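Local structure of histidinol-phosphatase (Bordetella pertussis, 3FVV) at residues R5-F9 and V100-H104; I135-P139 and I150-S155; L15-D19 and V88-L93; P200-P205 and W218-F224. The protein probably hydrolyses L-histidinol phosphate to histidinol and phosphate, the penultimate stage of histidine biosynthesis, as a magnesium-dependent phosphatase of the HAD-like superfamily. The contacts are given in a common frame with arbitrary orientation. Numbering follows the deposited sequence.

Contact 1: residues R5-F9 and V100-H104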
# COMPACT_ATOMS: atom_id res chain seq x y z
N ARG A 5 -18.05 12.42 1.38
CA ARG A 5 -17.36 11.48 2.26
C ARG A 5 -15.95 11.22 1.73
O ARG A 5 -15.66 11.45 0.55
CB ARG A 5 -18.17 10.21 2.43
CG ARG A 5 -19.68 10.59 2.76
CD ARG A 5 -20.58 9.43 2.75
NE ARG A 5 -20.27 8.57 1.61
CZ ARG A 5 -20.82 7.37 1.45
NH1 ARG A 5 -21.75 6.94 2.32
NH2 ARG A 5 -20.49 6.61 0.40
N LEU A 6 -15.08 10.78 2.62
CA LEU A 6 -13.71 10.40 2.24
C LEU A 6 -13.64 8.88 2.32
O LEU A 6 -14.15 8.26 3.29
CB LEU A 6 -12.73 10.99 3.22
CG LEU A 6 -11.24 10.79 2.98
CD1 LEU A 6 -10.82 11.48 1.74
CD2 LEU A 6 -10.53 11.29 4.27
N ALA A 7 -13.00 8.28 1.32
CA ALA A 7 -12.79 6.86 1.35
C ALA A 7 -11.34 6.49 1.11
O ALA A 7 -10.80 6.70 0.01
CB ALA A 7 -13.74 6.17 0.24
N LEU A 8 -10.74 5.87 2.10
CA LEU A 8 -9.35 5.47 2.07
C LEU A 8 -9.29 3.94 2.03
O LEU A 8 -9.97 3.23 2.79
CB LEU A 8 -8.63 5.96 3.33
CG LEU A 8 -8.77 7.49 3.57
CD1 LEU A 8 -8.10 7.88 4.93
CD2 LEU A 8 -8.24 8.32 2.43
N PHE A 9 -8.41 3.45 1.16
CA PHE A 9 -8.16 2.04 1.00
C PHE A 9 -6.72 1.65 1.23
O PHE A 9 -5.83 2.16 0.60
CB PHE A 9 -8.58 1.64 -0.41
CG PHE A 9 -9.96 2.04 -0.73
CD1 PHE A 9 -11.02 1.25 -0.34
CD2 PHE A 9 -10.20 3.22 -1.39
CE1 PHE A 9 -12.30 1.61 -0.63
CE2 PHE A 9 -11.48 3.61 -1.71
CZ PHE A 9 -12.54 2.79 -1.36
N VAL A 100 -15.86 -2.55 -4.26
CA VAL A 100 -15.75 -1.77 -3.02
C VAL A 100 -15.26 -0.36 -3.35
O VAL A 100 -15.86 0.66 -2.92
CB VAL A 100 -14.95 -2.56 -1.92
CG1 VAL A 100 -13.71 -1.88 -1.45
CG2 VAL A 100 -15.83 -2.79 -0.73
N VAL A 101 -14.25 -0.29 -4.20
CA VAL A 101 -13.77 0.99 -4.66
C VAL A 101 -14.80 1.71 -5.52
O VAL A 101 -15.14 2.85 -5.27
CB VAL A 101 -12.42 0.85 -5.38
CG1 VAL A 101 -11.93 2.21 -5.82
CG2 VAL A 101 -11.40 0.19 -4.43
N ARG A 102 -15.38 1.02 -6.47
CA ARG A 102 -16.29 1.62 -7.39
C ARG A 102 -17.49 2.20 -6.74
O ARG A 102 -17.97 3.28 -7.17
CB ARG A 102 -16.65 0.60 -8.44
CG ARG A 102 -17.61 1.10 -9.42
CD ARG A 102 -17.82 0.04 -10.50
NE ARG A 102 -16.56 -0.38 -11.14
CZ ARG A 102 -16.44 -0.73 -12.43
NH1 ARG A 102 -17.50 -0.71 -13.27
NH2 ARG A 102 -15.24 -1.08 -12.91
N GLY A 103 -18.01 1.52 -5.73
CA GLY A 103 -19.15 2.07 -4.99
C GLY A 103 -18.86 3.45 -4.40
O GLY A 103 -19.70 4.36 -4.43
N HIS A 104 -17.67 3.61 -3.85
CA HIS A 104 -17.33 4.91 -3.23
C HIS A 104 -17.09 5.93 -4.35
O HIS A 104 -17.55 7.06 -4.25
CB HIS A 104 -16.14 4.80 -2.34
CG HIS A 104 -16.42 4.11 -1.05
ND1 HIS A 104 -17.02 4.75 0.02
CD2 HIS A 104 -16.10 2.86 -0.61
CE1 HIS A 104 -17.10 3.91 1.04
NE2 HIS A 104 -16.58 2.75 0.67
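F9 and H104 bury the largest areas where strand 5-9 packs on helix 95-106, the helix running nearly antiparallel to the strand at 162° with 9.8 Å between the axes of the two short segments. The F9 ring reaches across this gap. V101 CG2 sits over its face in a CH-pi contact 4.1 Å from the ring centroid, V100 CG1 lies 3.9 Å from F9 CE1, and H104 CD2 approaches F9 CZ at the ring edge, 3.6 Å away. A flat, wide side chain suits this place because it can meet three helix residues at once.

H104 comes forward from the helix one turn on from V100. Its imidazole lies against A7, whose CB stands 3.8 Å from the ring centroid over the face; a side chain no larger than methyl lets the ring come this near the strand. The polar ends are satisfied elsewhere: H104 hydrogen-bonds through ND1 to D109 and through NE2 to Y184, while R5 forms a salt bridge with D109.

In the Rossmann-like HAD core, strand 5-9 runs parallel between strands 110-115 and 180-185. R5, A7 and F9 point to helix 95-106, whereas L6 and L8 pack on helix 158-170 across the sheet.

Contact 2: residues I135-P139 and I150-S155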
# COMPACT_ATOMS: atom_id res chain seq x y z
N ILE A 135 -1.37 7.67 -1.51
CA ILE A 135 -0.66 8.14 -0.35
C ILE A 135 0.22 6.95 0.06
O ILE A 135 -0.18 6.08 0.89
CB ILE A 135 -1.64 8.62 0.75
CG1 ILE A 135 -2.56 9.76 0.25
CG2 ILE A 135 -0.88 9.09 1.99
CD1 ILE A 135 -3.92 9.85 0.98
N ALA A 136 1.39 6.89 -0.56
CA ALA A 136 2.32 5.75 -0.44
C ALA A 136 3.69 6.21 0.03
O ALA A 136 4.04 7.36 -0.11
CB ALA A 136 2.48 5.01 -1.81
N THR A 137 4.48 5.30 0.59
CA THR A 137 5.89 5.61 0.93
C THR A 137 6.55 5.99 -0.40
O THR A 137 6.34 5.34 -1.43
CB THR A 137 6.52 4.42 1.57
OG1 THR A 137 5.81 4.20 2.79
CG2 THR A 137 8.09 4.61 1.88
N ASP A 138 7.27 7.09 -0.39
CA ASP A 138 7.84 7.62 -1.60
C ASP A 138 9.33 7.37 -1.64
O ASP A 138 10.08 7.75 -0.73
CB ASP A 138 7.59 9.13 -1.76
CG ASP A 138 6.10 9.44 -1.99
OD1 ASP A 138 5.42 8.73 -2.79
OD2 ASP A 138 5.62 10.41 -1.35
N PRO A 139 9.77 6.79 -2.76
CA PRO A 139 11.20 6.61 -2.93
C PRO A 139 11.85 7.90 -3.37
O PRO A 139 11.35 8.56 -4.28
CB PRO A 139 11.29 5.53 -4.04
CG PRO A 139 10.05 5.44 -4.67
CD PRO A 139 8.99 6.31 -3.91
N ILE A 150 14.14 6.77 1.58
CA ILE A 150 12.73 7.24 1.68
C ILE A 150 12.67 8.75 1.64
O ILE A 150 13.46 9.40 2.29
CB ILE A 150 12.09 6.80 3.00
CG1 ILE A 150 12.00 5.28 3.03
CG2 ILE A 150 10.67 7.38 3.14
CD1 ILE A 150 11.62 4.72 4.38
N GLU A 151 11.74 9.29 0.85
CA GLU A 151 11.50 10.70 0.79
C GLU A 151 10.32 11.02 1.68
O GLU A 151 9.17 10.59 1.42
CB GLU A 151 11.27 11.06 -0.69
CG GLU A 151 10.82 12.45 -1.02
CD GLU A 151 11.98 13.37 -1.09
OE1 GLU A 151 12.88 13.15 -1.93
OE2 GLU A 151 11.97 14.36 -0.31
N GLY A 152 10.57 11.73 2.77
CA GLY A 152 9.50 12.21 3.65
C GLY A 152 9.01 11.12 4.60
O GLY A 152 9.79 10.29 5.04
N THR A 153 7.74 11.19 5.01
CA THR A 153 7.24 10.29 6.03
C THR A 153 6.71 9.02 5.34
O THR A 153 5.98 9.12 4.37
CB THR A 153 6.09 10.93 6.80
OG1 THR A 153 6.55 12.14 7.41
CG2 THR A 153 5.56 10.00 7.90
N PRO A 154 7.11 7.84 5.84
CA PRO A 154 6.57 6.61 5.33
C PRO A 154 5.07 6.47 5.61
O PRO A 154 4.58 6.94 6.65
CB PRO A 154 7.37 5.50 6.02
CG PRO A 154 8.27 6.18 7.00
CD PRO A 154 8.21 7.65 6.81
N SER A 155 4.37 5.87 4.66
CA SER A 155 2.94 5.63 4.78
C SER A 155 2.74 4.27 5.44
O SER A 155 2.30 3.29 4.86
CB SER A 155 2.27 5.75 3.42
OG SER A 155 0.89 5.93 3.61
O HOH W 1 7.47 8.48 2.21
O HOH W 2 6.86 11.82 0.70
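Three direct hydrogen bonds tie these segments together. S155 OG donates to I135 O at 2.9 Å, S155 N donates to T137 OG1 at 2.9 Å, and E151 N donates to D138 O at 2.8 Å in an almost straight bond. The small hydroxyl side chains suit the place where regular pairing stops: T137 lies in the break of strand 133-142, and its OG1 accepts from the loop amide of S155, so a side chain supplies the acceptor where the strand is interrupted.

Two waters fill the space beside the turn at G152. One accepts from D138 N at 3.0 Å and donates to E151 O at 2.8 Å and T153 O at 2.7 Å; the other joins D138 OD2, 2.8 Å away, to E151 O, 2.7 Å away. G152 has phi of 80°, a backbone shape that glycine adopts readily. The carboxylate of D138 is also held by S119, through OD1.

Packing is lighter. T137 CG2 touches I150 CG2 at 4.0 Å, and S155 CB lies 3.7 Å from A136 C. P139 and I150 form an antiparallel non-hydrogen-bonded pair, a fitting position for proline, which has no amide proton to give.

I135 is hydrogen-bonded to strand 110-115 and packs on helix 158-170, while P139 and I150 meet helix 58-70, so the contact extends from the parallel Rossmann-like HAD sheet, through its antiparallel extension, to the helical region.

Contact 3: residues L15-D19 and V88-L93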
# COMPACT_ATOMS: atom_id res chain seq x y z
N LEU A 15 -7.16 -4.77 -0.89
CA LEU A 15 -7.70 -4.73 -2.25
C LEU A 15 -7.10 -5.82 -3.13
O LEU A 15 -7.72 -6.18 -4.10
CB LEU A 15 -7.55 -3.33 -2.87
CG LEU A 15 -8.43 -2.18 -2.32
CD1 LEU A 15 -8.22 -0.95 -3.17
CD2 LEU A 15 -9.92 -2.58 -2.27
N LEU A 16 -5.93 -6.39 -2.76
CA LEU A 16 -5.31 -7.44 -3.54
C LEU A 16 -5.06 -8.64 -2.61
O LEU A 16 -4.72 -8.45 -1.44
CB LEU A 16 -3.98 -6.99 -4.15
CG LEU A 16 -3.96 -5.80 -5.10
CD1 LEU A 16 -2.50 -5.44 -5.36
CD2 LEU A 16 -4.70 -6.16 -6.32
N PRO A 17 -5.25 -9.87 -3.12
CA PRO A 17 -5.07 -11.05 -2.30
C PRO A 17 -3.59 -11.41 -2.22
O PRO A 17 -3.26 -12.54 -2.18
CB PRO A 17 -5.86 -12.13 -3.05
CG PRO A 17 -5.81 -11.70 -4.48
CD PRO A 17 -5.79 -10.20 -4.45
N LEU A 18 -2.71 -10.43 -2.16
CA LEU A 18 -1.30 -10.69 -2.07
C LEU A 18 -0.63 -9.44 -1.49
O LEU A 18 -1.26 -8.38 -1.29
CB LEU A 18 -0.77 -11.07 -3.46
CG LEU A 18 -1.12 -10.15 -4.67
CD1 LEU A 18 -0.22 -8.93 -4.68
CD2 LEU A 18 -1.10 -10.87 -6.04
N ASP A 19 0.65 -9.57 -1.19
CA ASP A 19 1.49 -8.45 -0.79
C ASP A 19 2.31 -8.01 -1.99
O ASP A 19 3.28 -8.67 -2.42
CB ASP A 19 2.44 -8.86 0.37
CG ASP A 19 3.44 -7.76 0.70
OD1 ASP A 19 3.21 -6.60 0.34
OD2 ASP A 19 4.44 -8.06 1.33
N VAL A 88 1.38 -10.58 -12.65
CA VAL A 88 1.11 -10.78 -11.23
C VAL A 88 -0.09 -9.98 -10.71
O VAL A 88 -1.01 -10.51 -10.14
CB VAL A 88 2.37 -10.43 -10.40
CG1 VAL A 88 2.11 -10.69 -8.86
CG2 VAL A 88 3.55 -11.21 -10.89
N ILE A 89 -0.09 -8.67 -10.89
CA ILE A 89 -1.10 -7.89 -10.23
C ILE A 89 -2.46 -8.07 -10.90
O ILE A 89 -3.44 -8.46 -10.23
CB ILE A 89 -0.72 -6.40 -10.12
CG1 ILE A 89 0.59 -6.24 -9.29
CG2 ILE A 89 -1.85 -5.59 -9.49
CD1 ILE A 89 0.51 -6.67 -7.80
N ARG A 90 -2.54 -7.78 -12.19
CA ARG A 90 -3.83 -7.80 -12.88
C ARG A 90 -4.66 -9.06 -12.67
O ARG A 90 -5.84 -8.96 -12.38
CB ARG A 90 -3.70 -7.59 -14.38
CG ARG A 90 -3.48 -6.23 -14.71
CD ARG A 90 -4.34 -5.73 -15.86
NE ARG A 90 -4.36 -4.29 -15.71
CZ ARG A 90 -5.41 -3.58 -15.28
NH1 ARG A 90 -5.28 -2.28 -15.16
NH2 ARG A 90 -6.57 -4.14 -14.98
N PRO A 91 -4.06 -10.22 -12.81
CA PRO A 91 -4.89 -11.40 -12.62
C PRO A 91 -5.33 -11.62 -11.17
O PRO A 91 -6.07 -12.53 -10.94
CB PRO A 91 -3.99 -12.56 -13.03
CG PRO A 91 -2.88 -11.94 -13.86
CD PRO A 91 -2.69 -10.56 -13.27
N SER A 92 -4.82 -10.87 -10.20
CA SER A 92 -5.28 -11.00 -8.85
C SER A 92 -6.37 -9.98 -8.51
O SER A 92 -6.81 -9.91 -7.38
CB SER A 92 -4.08 -10.79 -7.90
OG SER A 92 -3.79 -9.40 -7.72
N LEU A 93 -6.72 -9.11 -9.48
CA LEU A 93 -7.79 -8.19 -9.30
C LEU A 93 -9.12 -8.94 -9.26
O LEU A 93 -9.39 -9.75 -10.14
CB LEU A 93 -7.82 -7.19 -10.44
CG LEU A 93 -7.33 -5.80 -10.11
CD1 LEU A 93 -5.96 -5.85 -9.54
CD2 LEU A 93 -7.41 -4.98 -11.40
O HOH W 3 -8.48 -8.08 -5.86
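Residues 15-19 form an irregular loop, and residues 88-93 carry the chain out of helix 74-89; their backbones come nearest at L16 and L93, with CA atoms 6.3 Å apart. In the HAD fold such a loop follows the first core strand and leads into the helical cap, here at helix 20-30, where D19 is the N-cap. The contact thus joins the entry to the helical region with its exit.

Branched aliphatic side chains fill the space between. L16 CD1 and L18 CD1 both meet I89 CD1, at 4.1 and 3.9 Å, and L16 CD2 touches L93 CD1 at 3.5 Å. S92 can sit among them because its OG is bonded back to I89 O at 2.7 Å, which satisfies the hydroxyl within its own segment. P17 sets the edge of its ring against the turn, CD 3.1 Å from S92 O, and a water donates to that same carbonyl oxygen, 2.9 Å away, and to L15 O at 2.7 Å.

Contact 4: residues P200-P205 and W218-F224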
# COMPACT_ATOMS: atom_id res chain seq x y z
N PRO A 200 -14.23 2.87 10.27
CA PRO A 200 -13.21 1.85 10.05
C PRO A 200 -13.83 0.52 9.60
O PRO A 200 -14.84 0.07 10.21
CB PRO A 200 -12.56 1.70 11.44
CG PRO A 200 -13.64 2.09 12.39
CD PRO A 200 -14.44 3.16 11.71
N ILE A 201 -13.22 -0.13 8.61
CA ILE A 201 -13.72 -1.42 8.07
C ILE A 201 -12.53 -2.37 8.05
O ILE A 201 -11.50 -2.06 7.45
CB ILE A 201 -14.25 -1.34 6.58
CG1 ILE A 201 -15.23 -0.15 6.36
CG2 ILE A 201 -14.90 -2.61 6.16
CD1 ILE A 201 -16.48 -0.22 7.18
N ALA A 202 -12.65 -3.47 8.75
CA ALA A 202 -11.64 -4.49 8.79
C ALA A 202 -11.94 -5.38 7.59
O ALA A 202 -12.99 -6.04 7.55
CB ALA A 202 -11.76 -5.25 10.07
N ALA A 203 -11.05 -5.35 6.61
CA ALA A 203 -11.20 -6.06 5.34
C ALA A 203 -10.21 -7.21 5.34
O ALA A 203 -9.00 -7.00 5.51
CB ALA A 203 -10.94 -5.13 4.16
N ASN A 204 -10.71 -8.43 5.15
CA ASN A 204 -9.89 -9.61 5.21
C ASN A 204 -9.01 -9.60 6.49
O ASN A 204 -7.82 -9.86 6.41
CB ASN A 204 -9.01 -9.75 3.95
CG ASN A 204 -9.79 -9.50 2.64
OD1 ASN A 204 -10.81 -10.14 2.40
ND2 ASN A 204 -9.34 -8.52 1.84
N PRO A 205 -9.57 -9.27 7.66
CA PRO A 205 -8.70 -9.06 8.77
C PRO A 205 -7.87 -10.25 9.22
O PRO A 205 -8.28 -11.40 9.06
CB PRO A 205 -9.68 -8.70 9.90
CG PRO A 205 -10.99 -9.37 9.43
CD PRO A 205 -10.97 -9.03 8.02
N TRP A 218 -16.75 -2.77 14.73
CA TRP A 218 -16.33 -2.28 13.39
C TRP A 218 -16.78 -3.27 12.35
O TRP A 218 -16.63 -4.48 12.54
CB TRP A 218 -14.80 -2.18 13.30
CG TRP A 218 -14.16 -1.12 14.10
CD1 TRP A 218 -14.77 -0.10 14.75
CD2 TRP A 218 -12.75 -0.94 14.32
NE1 TRP A 218 -13.83 0.70 15.36
CE2 TRP A 218 -12.58 0.20 15.10
CE3 TRP A 218 -11.61 -1.65 13.92
CZ2 TRP A 218 -11.31 0.66 15.50
CZ3 TRP A 218 -10.37 -1.20 14.31
CH2 TRP A 218 -10.22 -0.07 15.11
N GLN A 219 -17.29 -2.76 11.22
CA GLN A 219 -17.68 -3.58 10.09
C GLN A 219 -16.47 -4.48 9.67
O GLN A 219 -15.33 -4.05 9.80
CB GLN A 219 -18.14 -2.63 8.97
CG GLN A 219 -18.35 -3.13 7.60
CD GLN A 219 -19.57 -3.95 7.51
OE1 GLN A 219 -19.60 -5.06 8.02
NE2 GLN A 219 -20.61 -3.41 6.93
N VAL A 220 -16.74 -5.73 9.26
CA VAL A 220 -15.73 -6.71 8.80
C VAL A 220 -16.18 -7.16 7.45
O VAL A 220 -17.35 -7.39 7.27
CB VAL A 220 -15.62 -7.94 9.72
CG1 VAL A 220 -14.73 -9.02 9.12
CG2 VAL A 220 -15.10 -7.54 11.09
N ILE A 221 -15.29 -7.24 6.49
CA ILE A 221 -15.65 -7.75 5.20
C ILE A 221 -14.56 -8.69 4.75
O ILE A 221 -13.40 -8.34 4.77
CB ILE A 221 -15.81 -6.64 4.15
CG1 ILE A 221 -16.78 -5.57 4.62
CG2 ILE A 221 -16.23 -7.26 2.76
CD1 ILE A 221 -16.92 -4.47 3.56
N ASP A 222 -14.95 -9.87 4.33
CA ASP A 222 -14.00 -10.85 3.83
C ASP A 222 -14.17 -10.86 2.35
O ASP A 222 -14.98 -11.60 1.79
CB ASP A 222 -14.22 -12.19 4.50
CG ASP A 222 -13.61 -12.24 5.91
OD1 ASP A 222 -12.40 -12.00 6.06
OD2 ASP A 222 -14.33 -12.39 6.89
N LEU A 223 -13.48 -9.94 1.69
CA LEU A 223 -13.61 -9.78 0.21
C LEU A 223 -13.13 -11.00 -0.56
O LEU A 223 -13.64 -11.27 -1.63
CB LEU A 223 -12.81 -8.59 -0.29
CG LEU A 223 -13.32 -7.23 0.17
CD1 LEU A 223 -12.30 -6.11 -0.14
CD2 LEU A 223 -14.70 -6.90 -0.45
N PHE A 224 -12.11 -11.69 -0.08
CA PHE A 224 -11.63 -12.88 -0.79
C PHE A 224 -10.96 -13.85 0.13
O PHE A 224 -10.79 -15.01 -0.33
CB PHE A 224 -10.69 -12.57 -2.00
CG PHE A 224 -9.78 -11.39 -1.80
CD1 PHE A 224 -9.96 -10.24 -2.55
CD2 PHE A 224 -8.81 -11.40 -0.83
CE1 PHE A 224 -9.17 -9.11 -2.35
CE2 PHE A 224 -8.01 -10.27 -0.59
CZ PHE A 224 -8.18 -9.11 -1.37
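Small and branched apolar side chains occupy both faces of this strand pair. On one, I201 CG2 meets I221 CD1 at 3.8 Å, next to A203; on the other, A202 CB lies 4.2 Å from V220 CG2, and P205 CG reaches V220 CG1 at 3.8 Å. Beta-branched V220 and I221 suit extended backbone, and the alanines leave room for neighbours. At the start of the pair P200 presses its ring on W218, with CG 3.3 Å from the centroid of the five-membered ring and over its face, a CH-pi contact that L194 of helix 191-196 adjoins.

The strands are parallel and belong to a beta-alpha-beta unit, 199-203, 207-216 and 219-221, which forms one end of the Rossmann-like HAD sheet. A202 N donates to Q219 O at 2.9 Å, I221 N to A202 O at 2.8 Å, and N204 N to I221 O at 2.7 Å.

Past the strand ends the contact turns polar. N204 has positive phi, 48°, a conformation asparagine tolerates well, and its OD1 accepts from F224 N at 3.2 Å while lying over the F224 ring. Its ND2 bonds to H13 O, and D222 forms a salt bridge with R210 of helix 207-216.

Overall arrangement
Contacts 1, 2 and 4 share one sheet. Contact 1 is the most buried, a strand-on-helix packing led by aromatic rings without a hydrogen bond between its segments, while contact 4, the largest at 595 Å², is strand pairing at a partly exposed end, held by regular backbone bonds. Contact 2 is smaller and mixes side-chain hydroxyls, water and one backbone bond where a strand breaks. Contact 3, largely aliphatic, involves no strand but adjoins two others: L15 CD1 lies 3.6 Å from V101 CG2 of contact 1, and L16 C lies 3.4 Å from F224 CZ of contact 4. Contacts 2 and 4, centres about 25 Å apart, lie on opposite sides of the chain's centre.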